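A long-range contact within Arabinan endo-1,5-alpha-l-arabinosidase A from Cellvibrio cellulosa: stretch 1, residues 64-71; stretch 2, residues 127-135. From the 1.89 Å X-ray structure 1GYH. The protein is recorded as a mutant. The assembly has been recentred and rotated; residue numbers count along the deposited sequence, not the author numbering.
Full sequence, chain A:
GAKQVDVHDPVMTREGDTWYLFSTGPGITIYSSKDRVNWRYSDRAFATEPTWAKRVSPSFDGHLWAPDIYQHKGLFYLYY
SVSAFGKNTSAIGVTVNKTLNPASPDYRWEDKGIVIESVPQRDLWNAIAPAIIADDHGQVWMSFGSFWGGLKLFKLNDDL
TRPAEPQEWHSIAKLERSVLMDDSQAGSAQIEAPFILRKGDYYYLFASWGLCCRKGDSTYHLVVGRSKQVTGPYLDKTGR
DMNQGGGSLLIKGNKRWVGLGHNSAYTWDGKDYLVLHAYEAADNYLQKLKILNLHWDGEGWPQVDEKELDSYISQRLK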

# COMPACT_ATOMS: atom_id res chain seq x y z
N LEU A 64 2.86 12.92 3.24
CA LEU A 64 2.52 12.10 2.08
C LEU A 64 2.10 10.72 2.54
O LEU A 64 2.59 10.23 3.56
CB LEU A 64 3.72 12.03 1.12
CG LEU A 64 4.19 13.37 0.54
CD1 LEU A 64 5.53 13.22 -0.24
CD2 LEU A 64 3.10 13.93 -0.38
N TRP A 65 1.16 10.10 1.80
CA TRP A 65 0.54 8.86 2.27
C TRP A 65 0.83 7.67 1.34
O TRP A 65 0.90 7.83 0.12
CB TRP A 65 -0.98 8.94 2.32
CG TRP A 65 -1.68 10.07 3.14
CD1 TRP A 65 -1.13 11.00 3.95
CD2 TRP A 65 -3.08 10.30 3.14
NE1 TRP A 65 -2.12 11.82 4.45
CE2 TRP A 65 -3.33 11.39 3.97
CE3 TRP A 65 -4.15 9.68 2.50
CZ2 TRP A 65 -4.64 11.88 4.20
CZ3 TRP A 65 -5.48 10.17 2.73
CH2 TRP A 65 -5.69 11.26 3.57
N ALA A 66 0.92 6.49 1.97
CA ALA A 66 0.76 5.17 1.31
C ALA A 66 1.70 4.95 0.12
O ALA A 66 1.29 4.75 -1.02
CB ALA A 66 -0.73 4.96 0.93
N PRO A 67 3.00 4.96 0.39
CA PRO A 67 3.96 4.83 -0.68
C PRO A 67 3.94 3.39 -1.29
O PRO A 67 3.49 2.42 -0.63
CB PRO A 67 5.30 5.09 0.03
CG PRO A 67 5.09 4.68 1.44
CD PRO A 67 3.64 5.02 1.72
N ASP A 68 4.37 3.28 -2.54
CA ASP A 68 4.80 1.98 -3.08
C ASP A 68 6.19 2.11 -3.67
O ASP A 68 6.51 3.13 -4.36
CB ASP A 68 3.81 1.40 -4.12
CG ASP A 68 3.97 -0.12 -4.29
OD1 ASP A 68 4.10 -0.85 -3.28
OD2 ASP A 68 3.96 -0.69 -5.38
N ILE A 69 7.03 1.10 -3.40
CA ILE A 69 8.39 1.09 -3.99
C ILE A 69 8.47 -0.03 -5.04
O ILE A 69 7.99 -1.16 -4.79
CB ILE A 69 9.48 1.01 -2.87
CG1 ILE A 69 10.88 1.12 -3.45
CG2 ILE A 69 9.39 -0.28 -2.05
CD1 ILE A 69 11.23 2.54 -3.98
N TYR A 70 9.03 0.29 -6.21
CA TYR A 70 9.11 -0.63 -7.34
C TYR A 70 10.42 -0.45 -8.08
O TYR A 70 10.76 0.66 -8.48
CB TYR A 70 7.95 -0.40 -8.29
CG TYR A 70 7.81 -1.45 -9.40
CD1 TYR A 70 7.32 -2.74 -9.12
CD2 TYR A 70 8.13 -1.14 -10.72
CE1 TYR A 70 7.20 -3.70 -10.13
CE2 TYR A 70 7.99 -2.08 -11.73
CZ TYR A 70 7.53 -3.37 -11.43
OH TYR A 70 7.42 -4.33 -12.47
N GLN A 71 11.16 -1.56 -8.26
CA GLN A 71 12.39 -1.57 -9.05
C GLN A 71 12.12 -1.94 -10.54
O GLN A 71 11.40 -2.92 -10.84
CB GLN A 71 13.42 -2.53 -8.44
CG GLN A 71 13.84 -2.12 -7.03
CD GLN A 71 15.05 -2.84 -6.50
OE1 GLN A 71 16.06 -2.97 -7.21
NE2 GLN A 71 14.98 -3.26 -5.22
N ALA A 127 -7.90 8.74 -5.63
CA ALA A 127 -6.53 8.53 -6.10
C ALA A 127 -5.50 8.57 -4.97
O ALA A 127 -4.71 9.52 -4.86
CB ALA A 127 -6.21 9.52 -7.18
N ILE A 128 -5.54 7.53 -4.12
CA ILE A 128 -4.54 7.25 -3.10
C ILE A 128 -4.21 5.72 -3.09
O ILE A 128 -4.99 4.93 -3.60
CB ILE A 128 -4.99 7.67 -1.67
CG1 ILE A 128 -6.11 6.80 -1.13
CG2 ILE A 128 -5.37 9.24 -1.65
CD1 ILE A 128 -6.48 7.13 0.34
N ALA A 129 -3.08 5.39 -2.46
CA ALA A 129 -2.69 3.99 -2.13
C ALA A 129 -2.33 3.13 -3.34
O ALA A 129 -2.90 2.08 -3.55
CB ALA A 129 -3.77 3.28 -1.26
N PRO A 130 -1.34 3.57 -4.12
CA PRO A 130 -0.88 2.82 -5.29
C PRO A 130 -0.14 1.52 -4.92
O PRO A 130 0.50 1.43 -3.85
CB PRO A 130 0.09 3.78 -5.96
CG PRO A 130 0.63 4.54 -4.86
CD PRO A 130 -0.53 4.79 -3.95
N ALA A 131 -0.25 0.54 -5.83
CA ALA A 131 0.55 -0.70 -5.77
C ALA A 131 0.87 -1.16 -7.19
O ALA A 131 -0.04 -1.19 -8.04
CB ALA A 131 -0.16 -1.79 -4.97
N ILE A 132 2.14 -1.49 -7.47
CA ILE A 132 2.57 -1.75 -8.84
C ILE A 132 2.74 -3.26 -9.06
O ILE A 132 3.37 -3.92 -8.25
CB ILE A 132 3.90 -1.04 -9.15
CG1 ILE A 132 3.87 0.48 -8.77
CG2 ILE A 132 4.29 -1.22 -10.59
CD1 ILE A 132 2.76 1.30 -9.45
N ILE A 133 2.22 -3.77 -10.17
CA ILE A 133 2.28 -5.22 -10.50
C ILE A 133 2.56 -5.43 -11.99
O ILE A 133 1.93 -4.81 -12.85
CB ILE A 133 0.99 -5.96 -10.07
CG1 ILE A 133 1.10 -7.49 -10.35
CG2 ILE A 133 -0.28 -5.42 -10.81
CD1 ILE A 133 2.13 -8.19 -9.45
N ALA A 134 3.51 -6.31 -12.31
CA ALA A 134 3.74 -6.69 -13.68
C ALA A 134 3.09 -8.04 -13.99
O ALA A 134 2.96 -8.89 -13.11
CB ALA A 134 5.21 -6.76 -13.99
N ASP A 135 2.71 -8.21 -15.26
CA ASP A 135 2.11 -9.45 -15.75
C ASP A 135 3.10 -10.29 -16.57
O ASP A 135 4.27 -9.95 -16.62
CB ASP A 135 0.76 -9.18 -16.47
CG ASP A 135 0.88 -8.47 -17.80
OD1 ASP A 135 1.95 -8.46 -18.46
OD2 ASP A 135 -0.15 -7.90 -18.29
O HOH W 1 -0.02 2.36 -1.49
O HOH W 2 1.39 -0.49 -1.91
O HOH W 3 3.96 -3.53 -5.61

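Two strands run side by side here without pairing as a sheet. Their N-to-C directions differ by 28°, their axes come no closer than 6.9 Å, and no backbone-to-backbone hydrogen bond joins the two stretches. The space between them is filled by side chains and a few waters, and the first rule to read is alternation. From Ala-66 onward, Ala-66, Asp-68 and Tyr-70 point their CA-to-CB bonds toward the partner, while Pro-67 and Ile-69 point away; Trp-65 also points toward, so the alternation does not extend back to it. On the other side Ile-132 and Ala-134 point toward, with Ile-133 turned away between them.

The second rule is that size follows the gap. The backbones lie nearest at Ala-66 and Ala-129, where the CA atoms are 5.0 Å apart, and both residues there are small. CB of Ala-66 sits 3.8 Å from CA of Ala-129, so a methyl rests almost directly on the opposing backbone, and the two CB atoms are 4.1 Å apart. By Tyr-70 and Ile-132 the CA separation has grown to 6.8 Å, and the side chains have grown with it.

Beside the alanine pair, the ring of Pro-130 packs against the chain, its CD 3.4 Å from O of Ala-66. Water 1 lies within hydrogen-bonding reach of two carbonyls, its oxygen 2.8 Å from O of Ala-66 and 2.6 Å from O of Pro-130; as two acceptors, these carbonyls cannot bond each other.

Asp-68 is the polar peg. Its chi1 is -159° (t); CB lies 3.3 Å from O of Pro-130, and OD2 is set against the start of the second strand. There N of Ile-132 donates a hydrogen bond to OD2 of Asp-68 at 2.9 Å with an angle of 150°, the one direct hydrogen bond of the contact. A buried carboxylate thus takes the place that a strand carbonyl might occupy in a sheet. Water 3 lies between the carboxylate and the carbonyl of the same residue, its oxygen 2.8 Å from OD2 of Asp-68 and 2.7 Å from O of Ile-132. Water 2 can donate a weak hydrogen bond to OD1 of Asp-68, 3.1 Å from the water oxygen, and another to O of Pro-130 at 2.9 Å.

Further along comes the clearest fit of bump to surface. CG2 of Ile-132 stands 3.6 Å from the centroid of the Tyr-70 ring and only 7° off its normal, a CH-pi contact in which the methyl sits over the middle of the face; its nearest ring atom is CD1 of Tyr-70, at 3.7 Å. The tyrosine, chi1 -171° (t), then reaches along the strand until its OH lies 3.6 Å from CB of Ala-134.

At the other end, Trp-65 meets the partner with its edge instead: CZ3 of Trp-65 is 4.0 Å from CD1 of Ile-128, near the plane of the indole. In all, 451 Å² is buried.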